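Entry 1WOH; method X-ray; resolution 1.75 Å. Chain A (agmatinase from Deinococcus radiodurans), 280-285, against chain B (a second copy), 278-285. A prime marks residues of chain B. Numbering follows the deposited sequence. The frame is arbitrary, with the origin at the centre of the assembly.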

ATOM      1  N   ASP A 280      -3.009   8.637  -0.968  1.00 10.55           N
ATOM      2  CA  ASP A 280      -3.994   8.302   0.068  1.00 10.12           C
ATOM      3  C   ASP A 280      -4.637   6.969  -0.297  1.00 10.95           C
ATOM      4  O   ASP A 280      -5.655   6.925  -0.986  1.00 10.54           O
ATOM      5  CB  ASP A 280      -5.084   9.366   0.189  1.00  9.51           C
ATOM      6  CG  ASP A 280      -6.113   9.013   1.260  1.00 11.88           C
ATOM      7  OD1 ASP A 280      -7.057   9.800   1.483  1.00  9.76           O
ATOM      8  OD2 ASP A 280      -5.965   7.939   1.885  1.00 10.36           O
ATOM      9  N   PRO A 281      -4.049   5.862   0.167  1.00 11.45           N
ATOM     10  CA  PRO A 281      -4.610   4.547  -0.150  1.00 13.49           C
ATOM     11  C   PRO A 281      -5.966   4.249   0.482  1.00 13.52           C
ATOM     12  O   PRO A 281      -6.597   3.252   0.144  1.00 15.30           O
ATOM     13  CB  PRO A 281      -3.519   3.581   0.308  1.00 12.49           C
ATOM     14  CG  PRO A 281      -2.837   4.321   1.409  1.00 15.85           C
ATOM     15  CD  PRO A 281      -2.773   5.737   0.895  1.00 13.55           C
ATOM     16  N   THR A 282      -6.418   5.103   1.394  1.00 12.52           N
ATOM     17  CA  THR A 282      -7.718   4.890   2.027  1.00 10.45           C
ATOM     18  C   THR A 282      -8.807   5.399   1.100  1.00 11.31           C
ATOM     19  O   THR A 282      -9.979   5.048   1.249  1.00 11.02           O
ATOM     20  CB  THR A 282      -7.855   5.651   3.367  1.00 10.74           C
ATOM     21  OG1 THR A 282      -8.012   7.055   3.107  1.00 10.29           O
ATOM     22  CG2 THR A 282      -6.631   5.416   4.248  1.00 10.30           C
ATOM     23  N   GLY A 283      -8.411   6.241   0.152  1.00 10.99           N
ATOM     24  CA  GLY A 283      -9.361   6.801  -0.793  1.00 12.72           C
ATOM     25  C   GLY A 283     -10.284   7.873  -0.237  1.00 12.13           C
ATOM     26  O   GLY A 283     -11.132   8.393  -0.965  1.00 11.94           O
ATOM     27  N   ARG A 284     -10.137   8.229   1.035  1.00 11.44           N
ATOM     28  CA  ARG A 284     -11.025   9.249   1.596  1.00 10.37           C
ATOM     29  C   ARG A 284     -10.779  10.639   1.014  1.00 11.04           C
ATOM     30  O   ARG A 284     -11.693  11.463   0.963  1.00 10.62           O
ATOM     31  CB  ARG A 284     -10.912   9.306   3.123  1.00  9.11           C
ATOM     32  CG  ARG A 284      -9.625   9.906   3.691  1.00 11.11           C
ATOM     33  CD  ARG A 284      -9.778   9.966   5.211  1.00 10.38           C
ATOM     34  NE  ARG A 284      -8.607  10.477   5.912  1.00  9.87           N
ATOM     35  CZ  ARG A 284      -7.452   9.830   6.030  1.00  7.95           C
ATOM     36  NH1 ARG A 284      -7.289   8.633   5.479  1.00  8.66           N
ATOM     37  NH2 ARG A 284      -6.473  10.364   6.740  1.00  9.39           N
ATOM     38  N   SER A 285      -9.554  10.901   0.568  1.00  8.86           N
ATOM     39  CA  SER A 285      -9.265  12.217  -0.008  1.00  7.63           C
ATOM     40  C   SER A 285     -10.124  12.528  -1.233  1.00  8.29           C
ATOM     41  O   SER A 285     -10.742  13.598  -1.304  1.00  9.47           O
ATOM     42  CB  SER A 285      -7.778  12.337  -0.375  1.00  8.78           C
ATOM     43  OG  SER A 285      -6.969  12.289   0.784  1.00  7.96           O
TER
ATOM     44  N   ASN B 278      -8.819  -3.500   5.108  1.00 14.89           N
ATOM     45  CA  ASN B 278      -8.137  -3.376   3.827  1.00 14.59           C
ATOM     46  C   ASN B 278      -8.088  -1.937   3.327  1.00 15.94           C
ATOM     47  O   ASN B 278      -7.272  -1.598   2.465  1.00 15.39           O
ATOM     48  CB  ASN B 278      -8.840  -4.257   2.791  1.00 15.33           C
ATOM     49  CG  ASN B 278     -10.328  -3.965   2.691  1.00 16.58           C
ATOM     50  OD1 ASN B 278     -11.032  -3.915   3.702  1.00 18.65           O
ATOM     51  ND2 ASN B 278     -10.815  -3.778   1.468  1.00 19.01           N
ATOM     52  N   LEU B 279      -8.951  -1.084   3.876  1.00 13.64           N
ATOM     53  CA  LEU B 279      -8.998   0.312   3.461  1.00 14.06           C
ATOM     54  C   LEU B 279      -8.184   1.255   4.348  1.00 15.03           C
ATOM     55  O   LEU B 279      -8.165   2.466   4.126  1.00 17.09           O
ATOM     56  CB  LEU B 279     -10.454   0.781   3.378  1.00 14.12           C
ATOM     57  CG  LEU B 279     -11.270   0.068   2.297  1.00 15.95           C
ATOM     58  CD1 LEU B 279     -12.704   0.600   2.280  1.00 16.04           C
ATOM     59  CD2 LEU B 279     -10.618   0.291   0.935  1.00 17.06           C
ATOM     60  N   ASP B 280      -7.517   0.700   5.353  1.00 11.84           N
ATOM     61  CA  ASP B 280      -6.680   1.499   6.238  1.00 10.81           C
ATOM     62  C   ASP B 280      -5.365   0.774   6.485  1.00 12.34           C
ATOM     63  O   ASP B 280      -5.230   0.007   7.449  1.00 12.03           O
ATOM     64  CB  ASP B 280      -7.370   1.771   7.577  1.00 10.81           C
ATOM     65  CG  ASP B 280      -6.512   2.613   8.503  1.00 12.93           C
ATOM     66  OD1 ASP B 280      -6.914   2.852   9.665  1.00 10.76           O
ATOM     67  OD2 ASP B 280      -5.421   3.045   8.060  1.00 11.35           O
ATOM     68  N   PRO B 281      -4.378   0.998   5.606  1.00 12.50           N
ATOM     69  CA  PRO B 281      -3.066   0.357   5.736  1.00 13.37           C
ATOM     70  C   PRO B 281      -2.279   0.812   6.966  1.00 13.28           C
ATOM     71  O   PRO B 281      -1.222   0.254   7.252  1.00 15.75           O
ATOM     72  CB  PRO B 281      -2.372   0.723   4.426  1.00 14.46           C
ATOM     73  CG  PRO B 281      -2.955   2.068   4.114  1.00 15.60           C
ATOM     74  CD  PRO B 281      -4.427   1.844   4.400  1.00 12.53           C
ATOM     75  N   THR B 282      -2.777   1.816   7.691  1.00 11.73           N
ATOM     76  CA  THR B 282      -2.074   2.269   8.896  1.00 10.87           C
ATOM     77  C   THR B 282      -2.505   1.393  10.073  1.00 12.16           C
ATOM     78  O   THR B 282      -1.879   1.405  11.136  1.00 11.18           O
ATOM     79  CB  THR B 282      -2.385   3.745   9.271  1.00 11.52           C
ATOM     80  OG1 THR B 282      -3.705   3.834   9.818  1.00 12.23           O
ATOM     81  CG2 THR B 282      -2.271   4.668   8.059  1.00  8.80           C
ATOM     82  N   GLY B 283      -3.589   0.647   9.871  1.00 11.17           N
ATOM     83  CA  GLY B 283      -4.104  -0.233  10.912  1.00 12.15           C
ATOM     84  C   GLY B 283      -4.698   0.447  12.136  1.00 12.19           C
ATOM     85  O   GLY B 283      -5.063  -0.233  13.104  1.00 12.85           O
ATOM     86  N   ARG B 284      -4.816   1.771  12.123  1.00  9.39           N
ATOM     87  CA  ARG B 284      -5.372   2.448  13.297  1.00 10.30           C
ATOM     88  C   ARG B 284      -6.871   2.221  13.441  1.00 11.31           C
ATOM     89  O   ARG B 284      -7.409   2.266  14.552  1.00 12.53           O
ATOM     90  CB  ARG B 284      -5.077   3.957  13.275  1.00  9.20           C
ATOM     91  CG  ARG B 284      -5.860   4.790  12.261  1.00  9.62           C
ATOM     92  CD  ARG B 284      -5.497   6.262  12.451  1.00 10.88           C
ATOM     93  NE  ARG B 284      -6.120   7.169  11.489  1.00 10.83           N
ATOM     94  CZ  ARG B 284      -5.777   7.264  10.205  1.00 10.63           C
ATOM     95  NH1 ARG B 284      -4.809   6.500   9.697  1.00  9.04           N
ATOM     96  NH2 ARG B 284      -6.379   8.155   9.436  1.00  9.23           N
ATOM     97  N   SER B 285      -7.544   1.970  12.326  1.00 11.20           N
ATOM     98  CA  SER B 285      -8.987   1.752  12.365  1.00 11.14           C
ATOM     99  C   SER B 285      -9.355   0.557  13.249  1.00 13.80           C
ATOM    100  O   SER B 285     -10.196   0.677  14.143  1.00 13.24           O
ATOM    101  CB  SER B 285      -9.532   1.565  10.948  1.00 12.84           C
ATOM    102  OG  SER B 285      -9.427   2.777  10.211  1.00 10.69           O
TER
HETATM  103  O   HOH W   1      -4.391   7.801   6.736  1.00  1.19           O

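Each chain contributes the same compact motif, a type I beta turn from Asp280 to Gly283 that leads straight into a helix, and the two copies meet without a single direct hydrogen bond between them. What they offer each other is shape, and that shape is set by bonds inside each stretch.

Asp280 is the organizer. With chi1 at 180° (t), its carboxylate reaches forward along the chain, to Thr282 in the turn and Ser285 in the helix. OD2 accepts from Thr282 N at 2.9 Å and from Thr282 OG1 at 2.5 Å, while OD1 accepts from Ser285 N at 2.9 Å and from Ser285 OG at 2.6 Å. One short acidic side chain thus ties the turn to the first residues of the helix. Gly283 N closes the turn on Asp280 O at 3.1 Å. Pro281, with phi at -68°, fits the second position of a type I turn, and Gly283, at the N-cap, has a positive phi (74°) that favours glycine.

Thr282 adopts the p rotamer (chi1 73°), which lets OG1 donate to Asp280 and also accept from Arg284 N (3.2 Å) and Arg284 NH1 (2.9 Å). Arg284 accordingly curls back, with chi1 p and chi2 and chi3 both t, before chi4 turns to -70°. Its NH1 lies 3.9 Å from Asp280 OD2, a long salt bridge in which the oxygen sits well out of the guanidinium plane, so charge alone is at work. Chain B repeats these conformations closely, although its bond from Arg284′ NH1 to Thr282′ OG1 (2.9 Å) is weak.

Across the interface, the prolines touch through their ring carbons, Pro281 CG lying 3.5 Å from Pro281′ CG. Both rings have C-gamma endo pucker and provide apolar surface that needs no polar partner. The methyl of Thr282 joins this patch, with CG2 4.2 Å from Pro281′ CD; the p rotamer therefore serves its hydroxyl and its methyl at once. The backbones come nearest where Thr282 meets Leu279′, their CA atoms 5.0 Å apart. Here Thr282 CA approaches Leu279′ O at 3.2 Å in a CA-H...O contact, modest company for a carbonyl oxygen that the contact buries without a hydrogen-bonding partner.

The arginines bring like charges together: Arg284 NH2 and Arg284′ NH2 are 3.5 Å apart, and as two donors they cannot bond to each other. Water 1 helps to reconcile them, accepting from Arg284 NH1 and from Arg284′ NH1, each at 3.3 Å, while the nearby acid in each chain offers compensating negative charge.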